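Local coordinates for protein yeast glycogen phosphorylase (Saccharomyces cerevisiae, PDB 1YGP) that belongs to the carbohydrate phosphorylase family, has the GT-B fold and binds pyridoxal-5'-phosphate, at residues A[102-107]-A[367-372]; A[331-336]-A[374-379]; A[400-405]-A[472-477]. All coordinates share one frame; numbering follows the deposited sequence.

Contact 1: residues A[102-107]-A[367-372]; sequences LSLEFL and DTHPTL. With PLP (pyridoxal-5'-phosphate), chain E.
Leu102 meets Pro370 where strand 98-102 gives way to loop, CB to CB at 4.0 Å, the two side chains lying alongside and pointing opposite ways. Both are compact and apolar, which suits a buried place where two adjacent parallel strands run out into loops. Ser103 turns from the second segment and serves its own loop instead: its hydroxyl donates to Glu105 O at 2.8 Å and also pairs with Asn366, so a small polar residue fixes the bend. Leu104 makes the main contact. With CG anti to the backbone N (chi1 -161°), it lays CD2 over one face of the His369 imidazole, 3.6 Å from the ring centroid, a CH-pi contact; the two side chains are roughly perpendicular. The ring is further held by ND1, hydrogen-bonded to Gln332. Pro370 and His369 are the central residues of a type I turn from Thr368 to Thr371, in which Thr368 O accepts from both Thr371 N and Thr371 OG1. Beyond Leu104 the loop leaves the turn, Glu105 binding Asn163 and Tyr316, and Leu107 places CD1 3.8 Å from N1 of pyridoxal-5'-phosphate. Helix 322-350 covers the contact through Trp335, helix 165-179 packs on Ser103 and Phe106, and helix 470-477 lies against Thr371, while strands 98-102 and 361-366 lead into the two loops from neighbouring positions in the sheet.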
loop_
_atom_site.group_PDB
_atom_site.type_symbol
_atom_site.label_atom_id
_atom_site.label_comp_id
_atom_site.label_asym_id
_atom_site.label_seq_id
_atom_site.Cartn_x
_atom_site.Cartn_y
_atom_site.Cartn_z
ATOM N N LEU A 102 -7.833 -20.617 -14.652
ATOM C CA LEU A 102 -7.335 -20.511 -13.297
ATOM C C LEU A 102 -5.879 -20.919 -13.262
ATOM O O LEU A 102 -5.506 -22.005 -13.715
ATOM C CB LEU A 102 -8.182 -21.392 -12.391
ATOM C CG LEU A 102 -9.419 -20.754 -11.742
ATOM C CD1 LEU A 102 -10.231 -19.929 -12.733
ATOM C CD2 LEU A 102 -10.263 -21.862 -11.188
ATOM N N SER A 103 -5.009 -20.045 -12.791
ATOM C CA SER A 103 -3.607 -20.372 -12.716
ATOM C C SER A 103 -3.073 -19.794 -11.415
ATOM O O SER A 103 -3.433 -18.694 -10.964
ATOM C CB SER A 103 -2.866 -19.764 -13.867
ATOM O OG SER A 103 -1.512 -20.188 -13.819
ATOM N N LEU A 104 -2.203 -20.577 -10.783
ATOM C CA LEU A 104 -1.588 -20.158 -9.530
ATOM C C LEU A 104 -0.497 -19.127 -9.752
ATOM O O LEU A 104 -0.067 -18.485 -8.801
ATOM C CB LEU A 104 -0.969 -21.348 -8.797
ATOM C CG LEU A 104 -0.692 -21.189 -7.329
ATOM C CD1 LEU A 104 -1.945 -20.766 -6.594
ATOM C CD2 LEU A 104 -0.200 -22.514 -6.796
ATOM N N GLU A 105 -0.005 -18.971 -10.972
ATOM C CA GLU A 105 1.009 -17.981 -11.205
ATOM C C GLU A 105 0.847 -17.462 -12.615
ATOM O O GLU A 105 0.484 -18.224 -13.515
ATOM C CB GLU A 105 2.372 -18.605 -10.993
ATOM C CG GLU A 105 2.644 -19.919 -11.696
ATOM C CD GLU A 105 4.085 -20.345 -11.545
ATOM O OE1 GLU A 105 4.946 -19.722 -12.151
ATOM O OE2 GLU A 105 4.357 -21.301 -10.835
ATOM N N PHE A 106 1.021 -16.163 -12.787
ATOM C CA PHE A 106 0.909 -15.498 -14.059
ATOM C C PHE A 106 2.214 -14.701 -14.083
ATOM O O PHE A 106 2.446 -13.790 -13.275
ATOM C CB PHE A 106 -0.335 -14.572 -14.085
ATOM C CG PHE A 106 -1.701 -15.261 -14.219
ATOM C CD1 PHE A 106 -2.242 -15.525 -15.489
ATOM C CD2 PHE A 106 -2.438 -15.641 -13.090
ATOM C CE1 PHE A 106 -3.493 -16.151 -15.627
ATOM C CE2 PHE A 106 -3.689 -16.269 -13.228
ATOM C CZ PHE A 106 -4.215 -16.520 -14.498
ATOM N N LEU A 107 3.158 -15.079 -14.950
ATOM C CA LEU A 107 4.438 -14.391 -15.003
ATOM C C LEU A 107 4.231 -13.254 -15.979
ATOM O O LEU A 107 4.576 -13.320 -17.162
ATOM C CB LEU A 107 5.556 -15.279 -15.532
ATOM C CG LEU A 107 6.797 -15.594 -14.708
ATOM C CD1 LEU A 107 7.929 -15.851 -15.696
ATOM C CD2 LEU A 107 7.178 -14.462 -13.782
ATOM N N ASP A 367 -2.852 -26.994 -14.495
ATOM C CA ASP A 367 -2.197 -27.916 -13.582
ATOM C C ASP A 367 -3.080 -28.269 -12.384
ATOM O O ASP A 367 -4.221 -27.835 -12.301
ATOM C CB ASP A 367 -0.892 -27.309 -13.122
ATOM C CG ASP A 367 0.108 -28.281 -12.539
ATOM O OD1 ASP A 367 0.023 -29.485 -12.815
ATOM O OD2 ASP A 367 0.992 -27.808 -11.822
ATOM N N THR A 368 -2.679 -29.075 -11.414
ATOM C CA THR A 368 -3.518 -29.482 -10.298
ATOM C C THR A 368 -3.908 -28.492 -9.202
ATOM O O THR A 368 -4.951 -28.621 -8.554
ATOM C CB THR A 368 -2.798 -30.686 -9.777
ATOM O OG1 THR A 368 -3.216 -31.707 -10.684
ATOM C CG2 THR A 368 -3.045 -31.024 -8.336
ATOM N N HIS A 369 -3.106 -27.462 -8.987
ATOM C CA HIS A 369 -3.388 -26.425 -8.005
ATOM C C HIS A 369 -4.843 -25.946 -7.944
ATOM O O HIS A 369 -5.285 -25.773 -6.810
ATOM C CB HIS A 369 -2.493 -25.213 -8.269
ATOM C CG HIS A 369 -1.012 -25.549 -8.326
ATOM N ND1 HIS A 369 -0.305 -26.162 -7.400
ATOM C CD2 HIS A 369 -0.166 -25.234 -9.368
ATOM C CE1 HIS A 369 0.941 -26.231 -7.830
ATOM N NE2 HIS A 369 1.014 -25.666 -9.011
ATOM N N PRO A 370 -5.678 -25.738 -8.973
ATOM C CA PRO A 370 -7.067 -25.367 -8.764
ATOM C C PRO A 370 -8.057 -26.520 -8.743
ATOM O O PRO A 370 -9.252 -26.276 -8.927
ATOM C CB PRO A 370 -7.347 -24.367 -9.848
ATOM C CG PRO A 370 -6.545 -24.935 -10.987
ATOM C CD PRO A 370 -5.307 -25.506 -10.357
ATOM N N THR A 371 -7.676 -27.774 -8.456
ATOM C CA THR A 371 -8.630 -28.871 -8.463
ATOM C C THR A 371 -9.727 -28.665 -7.414
ATOM O O THR A 371 -10.873 -29.044 -7.647
ATOM C CB THR A 371 -7.819 -30.164 -8.254
ATOM O OG1 THR A 371 -6.944 -30.220 -9.375
ATOM C CG2 THR A 371 -8.646 -31.446 -8.177
ATOM N N LEU A 372 -9.484 -27.988 -6.285
ATOM C CA LEU A 372 -10.540 -27.701 -5.317
ATOM C C LEU A 372 -11.720 -26.945 -5.923
ATOM O O LEU A 372 -12.830 -27.073 -5.397
ATOM C CB LEU A 372 -9.993 -26.892 -4.127
ATOM C CG LEU A 372 -9.402 -27.674 -2.931
ATOM C CD1 LEU A 372 -8.843 -26.724 -1.906
ATOM C CD2 LEU A 372 -10.478 -28.473 -2.243
HETATM N N1 PLP E . 11.054 -17.760 -16.733
HETATM C C2 PLP E . 11.144 -16.693 -17.577
HETATM C C2A PLP E . 11.628 -15.378 -17.020
HETATM C C3 PLP E . 10.772 -16.819 -18.907
HETATM O O3 PLP E . 10.795 -15.727 -19.738
HETATM C C4 PLP E . 10.325 -18.039 -19.391
HETATM C C4A PLP E . 10.271 -18.287 -20.765
HETATM C C5 PLP E . 10.229 -19.108 -18.513
HETATM C C6 PLP E . 10.597 -18.958 -17.196
HETATM C C5A PLP E . 9.827 -20.517 -19.018
HETATM O O4P PLP E . 11.005 -21.211 -19.455
HETATM P P PLP E . 11.327 -22.715 -19.087
HETATM O O1P PLP E . 10.025 -23.382 -18.865
HETATM O O2P PLP E . 11.921 -23.265 -20.479
HETATM O O3P PLP E . 12.442 -22.728 -18.105
#

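Contact 2: residues A[331-336]-A[374-379]; sequences QQYFWC and IVELQR
Glu376 and Tyr333 carry most of the buried surface, and they meet through a single hydrogen bond: Tyr333 OH donates to Glu376 OE1 at 3.0 Å. The tyrosine reaches across from helix 322-350 with a nearly trans first torsion (-176°), which brings its hydroxyl to the neighbouring helix although its CB does not point there. The glutamate starts toward the tyrosine and then bends at chi2 (68°), presenting OE1 in the plane of the phenol ring, at its edge. Ring and carboxylate planes stand 63° apart, and the hydroxyl meets OE1 from above the carboxylate plane.

Arg379, one turn further along the same helix, approaches OE1 from the opposite face. It grips the carboxylate side-on, NE to Glu376 OE1 at 3.0 Å and NH2 to Glu376 OE2 at 3.0 Å, the second bond completing a salt bridge. OE1 thus accepts from a phenol and a guanidinium at once, which probably helps to keep the buried glutamate ionised and limits its rotation. A long, charged arginine suits this partly exposed position, whereas tyrosine combines an apolar ring for the interior with a hydroxyl for the acid. His427 of helix 425-445 adds a further layer, its ring meeting that of Tyr333 while its side chain also touches Glu376 and Arg379. The intrahelical i to i+3 ion pair, tied to a second helix by a tyrosine, joins two of the helices packed around the mixed sheet of this GT-B protein.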
loop_
_atom_site.group_PDB
_atom_site.type_symbol
_atom_site.label_atom_id
_atom_site.label_comp_id
_atom_site.label_asym_id
_atom_site.label_seq_id
_atom_site.Cartn_x
_atom_site.Cartn_y
_atom_site.Cartn_z
ATOM N N GLN A 331 -4.331 -21.283 0.944
ATOM C CA GLN A 331 -4.181 -20.368 -0.171
ATOM C C GLN A 331 -4.903 -20.895 -1.414
ATOM O O GLN A 331 -5.687 -20.171 -2.033
ATOM C CB GLN A 331 -2.672 -20.213 -0.342
ATOM C CG GLN A 331 -2.073 -19.404 -1.458
ATOM C CD GLN A 331 -0.554 -19.282 -1.279
ATOM O OE1 GLN A 331 0.210 -20.191 -1.597
ATOM N NE2 GLN A 331 -0.001 -18.185 -0.790
ATOM N N GLN A 332 -4.717 -22.171 -1.786
ATOM C CA GLN A 332 -5.362 -22.778 -2.951
ATOM C C GLN A 332 -6.877 -22.829 -2.769
ATOM O O GLN A 332 -7.636 -22.653 -3.737
ATOM C CB GLN A 332 -4.850 -24.198 -3.179
ATOM C CG GLN A 332 -3.374 -24.309 -3.505
ATOM C CD GLN A 332 -2.912 -25.697 -3.912
ATOM O OE1 GLN A 332 -1.984 -25.863 -4.712
ATOM N NE2 GLN A 332 -3.512 -26.770 -3.426
ATOM N N TYR A 333 -7.363 -23.025 -1.533
ATOM C CA TYR A 333 -8.792 -22.950 -1.331
ATOM C C TYR A 333 -9.236 -21.503 -1.528
ATOM O O TYR A 333 -10.064 -21.306 -2.417
ATOM C CB TYR A 333 -9.218 -23.409 0.069
ATOM C CG TYR A 333 -10.737 -23.393 0.186
ATOM C CD1 TYR A 333 -11.532 -23.789 -0.893
ATOM C CD2 TYR A 333 -11.341 -22.897 1.335
ATOM C CE1 TYR A 333 -12.915 -23.669 -0.831
ATOM C CE2 TYR A 333 -12.729 -22.778 1.409
ATOM C CZ TYR A 333 -13.503 -23.157 0.321
ATOM O OH TYR A 333 -14.870 -22.994 0.338
ATOM N N PHE A 334 -8.710 -20.490 -0.812
ATOM C CA PHE A 334 -9.057 -19.066 -0.942
ATOM C C PHE A 334 -9.227 -18.580 -2.396
ATOM O O PHE A 334 -10.246 -18.013 -2.796
ATOM C CB PHE A 334 -7.957 -18.302 -0.203
ATOM C CG PHE A 334 -7.996 -16.788 -0.320
ATOM C CD1 PHE A 334 -8.911 -16.050 0.426
ATOM C CD2 PHE A 334 -7.147 -16.141 -1.220
ATOM C CE1 PHE A 334 -8.988 -14.673 0.265
ATOM C CE2 PHE A 334 -7.232 -14.757 -1.376
ATOM C CZ PHE A 334 -8.156 -14.021 -0.636
ATOM N N TRP A 335 -8.275 -18.858 -3.260
ATOM C CA TRP A 335 -8.354 -18.457 -4.642
ATOM C C TRP A 335 -9.408 -19.258 -5.365
ATOM O O TRP A 335 -10.153 -18.624 -6.123
ATOM C CB TRP A 335 -6.973 -18.642 -5.233
ATOM C CG TRP A 335 -6.798 -18.856 -6.727
ATOM C CD1 TRP A 335 -7.085 -17.928 -7.704
ATOM C CD2 TRP A 335 -6.239 -20.002 -7.213
ATOM N NE1 TRP A 335 -6.681 -18.496 -8.819
ATOM C CE2 TRP A 335 -6.172 -19.728 -8.575
ATOM C CE3 TRP A 335 -5.786 -21.204 -6.679
ATOM C CZ2 TRP A 335 -5.625 -20.696 -9.412
ATOM C CZ3 TRP A 335 -5.249 -22.152 -7.536
ATOM C CH2 TRP A 335 -5.166 -21.901 -8.893
ATOM N N CYS A 336 -9.535 -20.586 -5.183
ATOM C CA CYS A 336 -10.596 -21.352 -5.852
ATOM C C CYS A 336 -12.018 -20.936 -5.466
ATOM O O CYS A 336 -12.909 -20.770 -6.300
ATOM C CB CYS A 336 -10.416 -22.809 -5.541
ATOM S SG CYS A 336 -9.022 -23.420 -6.503
ATOM N N ILE A 374 -13.400 -27.807 -8.478
ATOM C CA ILE A 374 -14.349 -28.881 -8.829
ATOM C C ILE A 374 -15.252 -29.183 -7.619
ATOM O O ILE A 374 -16.483 -29.051 -7.639
ATOM C CB ILE A 374 -13.513 -30.146 -9.266
ATOM C CG1 ILE A 374 -12.997 -29.955 -10.666
ATOM C CG2 ILE A 374 -14.331 -31.405 -9.240
ATOM C CD1 ILE A 374 -11.755 -30.809 -10.961
ATOM N N VAL A 375 -14.595 -29.525 -6.510
ATOM C CA VAL A 375 -15.252 -29.897 -5.275
ATOM C C VAL A 375 -16.099 -28.752 -4.727
ATOM O O VAL A 375 -17.114 -28.953 -4.066
ATOM C CB VAL A 375 -14.154 -30.311 -4.296
ATOM C CG1 VAL A 375 -14.744 -30.791 -2.995
ATOM C CG2 VAL A 375 -13.393 -31.472 -4.865
ATOM N N GLU A 376 -15.651 -27.516 -4.932
ATOM C CA GLU A 376 -16.364 -26.326 -4.518
ATOM C C GLU A 376 -17.599 -26.085 -5.387
ATOM O O GLU A 376 -18.646 -25.774 -4.800
ATOM C CB GLU A 376 -15.402 -25.153 -4.592
ATOM C CG GLU A 376 -15.987 -23.760 -4.377
ATOM C CD GLU A 376 -16.496 -23.439 -2.976
ATOM O OE1 GLU A 376 -16.250 -24.190 -2.037
ATOM O OE2 GLU A 376 -17.141 -22.401 -2.833
ATOM N N LEU A 377 -17.567 -26.228 -6.733
ATOM C CA LEU A 377 -18.759 -26.012 -7.530
ATOM C C LEU A 377 -19.754 -27.072 -7.095
ATOM O O LEU A 377 -20.903 -26.724 -6.812
ATOM C CB LEU A 377 -18.489 -26.144 -9.030
ATOM C CG LEU A 377 -19.668 -25.889 -10.007
ATOM C CD1 LEU A 377 -20.387 -24.601 -9.645
ATOM C CD2 LEU A 377 -19.147 -25.814 -11.428
ATOM N N GLN A 378 -19.347 -28.326 -6.893
ATOM C CA GLN A 378 -20.276 -29.338 -6.405
ATOM C C GLN A 378 -20.857 -28.928 -5.048
ATOM O O GLN A 378 -22.083 -28.964 -4.876
ATOM C CB GLN A 378 -19.549 -30.668 -6.297
ATOM C CG GLN A 378 -20.407 -31.840 -5.884
ATOM C CD GLN A 378 -21.496 -32.253 -6.851
ATOM O OE1 GLN A 378 -21.730 -31.662 -7.903
ATOM N NE2 GLN A 378 -22.198 -33.324 -6.512
ATOM N N ARG A 379 -20.005 -28.472 -4.109
ATOM C CA ARG A 379 -20.462 -27.992 -2.824
ATOM C C ARG A 379 -21.493 -26.872 -2.959
ATOM O O ARG A 379 -22.548 -26.968 -2.321
ATOM C CB ARG A 379 -19.304 -27.459 -1.982
ATOM C CG ARG A 379 -19.774 -27.065 -0.571
ATOM C CD ARG A 379 -18.731 -26.440 0.351
ATOM N NE ARG A 379 -18.334 -25.125 -0.107
ATOM C CZ ARG A 379 -19.055 -24.050 0.185
ATOM N NH1 ARG A 379 -20.161 -24.120 0.931
ATOM N NH2 ARG A 379 -18.715 -22.893 -0.363
#

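Contact 3: residues A[400-405]-A[472-477]; sequences FAYTNH and FLAIVG
A helix packed on the sheet of an alpha/beta domain, running obliquely antiparallel to the strand beneath it, is the setting here: the axis of 472-477 passes 7.8 Å from that of strand 400-404, their directions 139° apart. Tyr402 gives the contact its centre. The first torsion (163°) swings its ring away from its own N, and the ring receives the Ala474 methyl over the middle of one face, CB lying 4.0 Å from the centroid in a CH-pi contact. Alanine, with a single methyl, allows the ring to lie flat against the helix. Beside it Ile475 folds its chain round (chi2 -60°), bringing CD1 to 3.7 Å from Tyr402 CE2 and filling the flank with an apolar branch. This helix leads directly into strand 478-483, which lies parallel and next to strand 400-404, as expected of the Rossmann-like sheets of the GT-B fold. The junction is reached at Gly477, which has only backbone to offer: its carbonyl O stands 3.8 Å from Phe400 CB, while the Phe400 ring leads away to Ile363 and Leu365. On the other face of the Tyr402 ring lies Asn404 CA, and Asn404 ND2 donates to Tyr402 OH at 2.8 Å, tethering the buried phenol end from its own strand.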
loop_
_atom_site.group_PDB
_atom_site.type_symbol
_atom_site.label_atom_id
_atom_site.label_comp_id
_atom_site.label_asym_id
_atom_site.label_seq_id
_atom_site.Cartn_x
_atom_site.Cartn_y
_atom_site.Cartn_z
ATOM N N PHE A 400 -15.383 -28.479 -16.409
ATOM C CA PHE A 400 -13.929 -28.445 -16.292
ATOM C C PHE A 400 -13.101 -29.189 -17.325
ATOM O O PHE A 400 -13.553 -30.135 -17.998
ATOM C CB PHE A 400 -13.534 -28.962 -14.923
ATOM C CG PHE A 400 -14.096 -28.078 -13.822
ATOM C CD1 PHE A 400 -13.458 -26.878 -13.511
ATOM C CD2 PHE A 400 -15.273 -28.446 -13.157
ATOM C CE1 PHE A 400 -14.006 -26.051 -12.538
ATOM C CE2 PHE A 400 -15.808 -27.607 -12.187
ATOM C CZ PHE A 400 -15.180 -26.413 -11.878
ATOM N N ALA A 401 -11.864 -28.728 -17.480
ATOM C CA ALA A 401 -10.858 -29.419 -18.257
ATOM C C ALA A 401 -9.532 -29.168 -17.540
ATOM O O ALA A 401 -9.297 -28.085 -16.988
ATOM C CB ALA A 401 -10.766 -28.862 -19.659
ATOM N N TYR A 402 -8.620 -30.131 -17.576
ATOM C CA TYR A 402 -7.364 -30.101 -16.848
ATOM C C TYR A 402 -6.137 -30.147 -17.762
ATOM O O TYR A 402 -6.036 -31.068 -18.583
ATOM C CB TYR A 402 -7.476 -31.291 -15.916
ATOM C CG TYR A 402 -6.221 -31.838 -15.270
ATOM C CD1 TYR A 402 -5.421 -31.013 -14.488
ATOM C CD2 TYR A 402 -5.902 -33.190 -15.410
ATOM C CE1 TYR A 402 -4.310 -31.528 -13.834
ATOM C CE2 TYR A 402 -4.778 -33.710 -14.751
ATOM C CZ TYR A 402 -3.994 -32.870 -13.966
ATOM O OH TYR A 402 -2.888 -33.352 -13.300
ATOM N N THR A 403 -5.195 -29.206 -17.721
ATOM C CA THR A 403 -3.976 -29.370 -18.484
ATOM C C THR A 403 -2.990 -29.969 -17.497
ATOM O O THR A 403 -2.892 -29.488 -16.359
ATOM C CB THR A 403 -3.430 -28.048 -18.983
ATOM O OG1 THR A 403 -4.409 -27.523 -19.874
ATOM C CG2 THR A 403 -2.030 -28.200 -19.601
ATOM N N ASN A 404 -2.258 -31.004 -17.908
ATOM C CA ASN A 404 -1.307 -31.690 -17.059
ATOM C C ASN A 404 0.095 -31.390 -17.567
ATOM O O ASN A 404 0.415 -31.453 -18.764
ATOM C CB ASN A 404 -1.600 -33.173 -17.099
ATOM C CG ASN A 404 -0.635 -33.995 -16.269
ATOM O OD1 ASN A 404 0.537 -34.186 -16.601
ATOM N ND2 ASN A 404 -1.052 -34.463 -15.121
ATOM N N HIS A 405 0.976 -31.029 -16.639
ATOM C CA HIS A 405 2.324 -30.628 -16.999
ATOM C C HIS A 405 3.349 -31.590 -16.409
ATOM O O HIS A 405 4.543 -31.397 -16.634
ATOM C CB HIS A 405 2.630 -29.216 -16.473
ATOM C CG HIS A 405 1.774 -28.041 -16.957
ATOM N ND1 HIS A 405 1.996 -27.170 -17.944
ATOM C CD2 HIS A 405 0.572 -27.687 -16.378
ATOM C CE1 HIS A 405 0.990 -26.325 -17.979
ATOM N NE2 HIS A 405 0.143 -26.650 -17.033
ATOM N N PHE A 472 -5.989 -37.331 -9.753
ATOM C CA PHE A 472 -7.061 -38.263 -10.078
ATOM C C PHE A 472 -8.436 -37.614 -9.872
ATOM O O PHE A 472 -9.337 -37.838 -10.695
ATOM C CB PHE A 472 -6.957 -39.490 -9.215
ATOM C CG PHE A 472 -5.709 -40.322 -9.462
ATOM C CD1 PHE A 472 -4.722 -39.936 -10.380
ATOM C CD2 PHE A 472 -5.555 -41.502 -8.736
ATOM C CE1 PHE A 472 -3.594 -40.724 -10.564
ATOM C CE2 PHE A 472 -4.421 -42.286 -8.927
ATOM C CZ PHE A 472 -3.443 -41.896 -9.838
ATOM N N LEU A 473 -8.637 -36.777 -8.834
ATOM C CA LEU A 473 -9.873 -36.029 -8.657
ATOM C C LEU A 473 -10.105 -35.090 -9.842
ATOM O O LEU A 473 -11.251 -34.891 -10.294
ATOM C CB LEU A 473 -9.794 -35.223 -7.363
ATOM C CG LEU A 473 -10.887 -34.222 -6.930
ATOM C CD1 LEU A 473 -12.298 -34.808 -6.923
ATOM C CD2 LEU A 473 -10.513 -33.783 -5.525
ATOM N N ALA A 474 -9.010 -34.516 -10.367
ATOM C CA ALA A 474 -9.104 -33.630 -11.504
ATOM C C ALA A 474 -9.489 -34.426 -12.743
ATOM O O ALA A 474 -10.339 -33.922 -13.477
ATOM C CB ALA A 474 -7.783 -32.943 -11.750
ATOM N N ILE A 475 -8.981 -35.654 -13.011
ATOM C CA ILE A 475 -9.404 -36.442 -14.181
ATOM C C ILE A 475 -10.892 -36.755 -14.056
ATOM O O ILE A 475 -11.666 -36.503 -14.978
ATOM C CB ILE A 475 -8.748 -37.827 -14.338
ATOM C CG1 ILE A 475 -7.259 -37.899 -14.096
ATOM C CG2 ILE A 475 -9.017 -38.199 -15.772
ATOM C CD1 ILE A 475 -6.332 -37.071 -14.972
ATOM N N VAL A 476 -11.302 -37.288 -12.904
ATOM C CA VAL A 476 -12.697 -37.618 -12.648
ATOM C C VAL A 476 -13.628 -36.405 -12.717
ATOM O O VAL A 476 -14.785 -36.593 -13.099
ATOM C CB VAL A 476 -12.787 -38.312 -11.264
ATOM C CG1 VAL A 476 -14.203 -38.567 -10.838
ATOM C CG2 VAL A 476 -12.138 -39.671 -11.368
ATOM N N GLY A 477 -13.209 -35.177 -12.389
ATOM C CA GLY A 477 -14.104 -34.026 -12.477
ATOM C C GLY A 477 -14.088 -33.260 -13.803
ATOM O O GLY A 477 -14.917 -32.372 -14.006
#

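Overall arrangement
The three buried contacts touch one another beside one mixed sheet, and their centres form a triangle, contact 1 about 11 Å from contact 2 and 12 Å from contact 3. Gln332 OE1 joins contact 2 to His369 ND1 (3.2 Å), probably by a hydrogen bond, and Trp335 packs on Pro370. Toward contact 3, Thr368 OG1 lies 3.1 Å from Tyr402 OH, a weak hydrogen bond. Contacts 2 and 3, about 14 Å between centres, touch through Ile374 CG1 and Phe400 CD2 at 3.7 Å. Contact 1 alone holds a residue of the pyridoxal-5'-phosphate pocket, Leu107, at the far end of segment 102-107 from the strand.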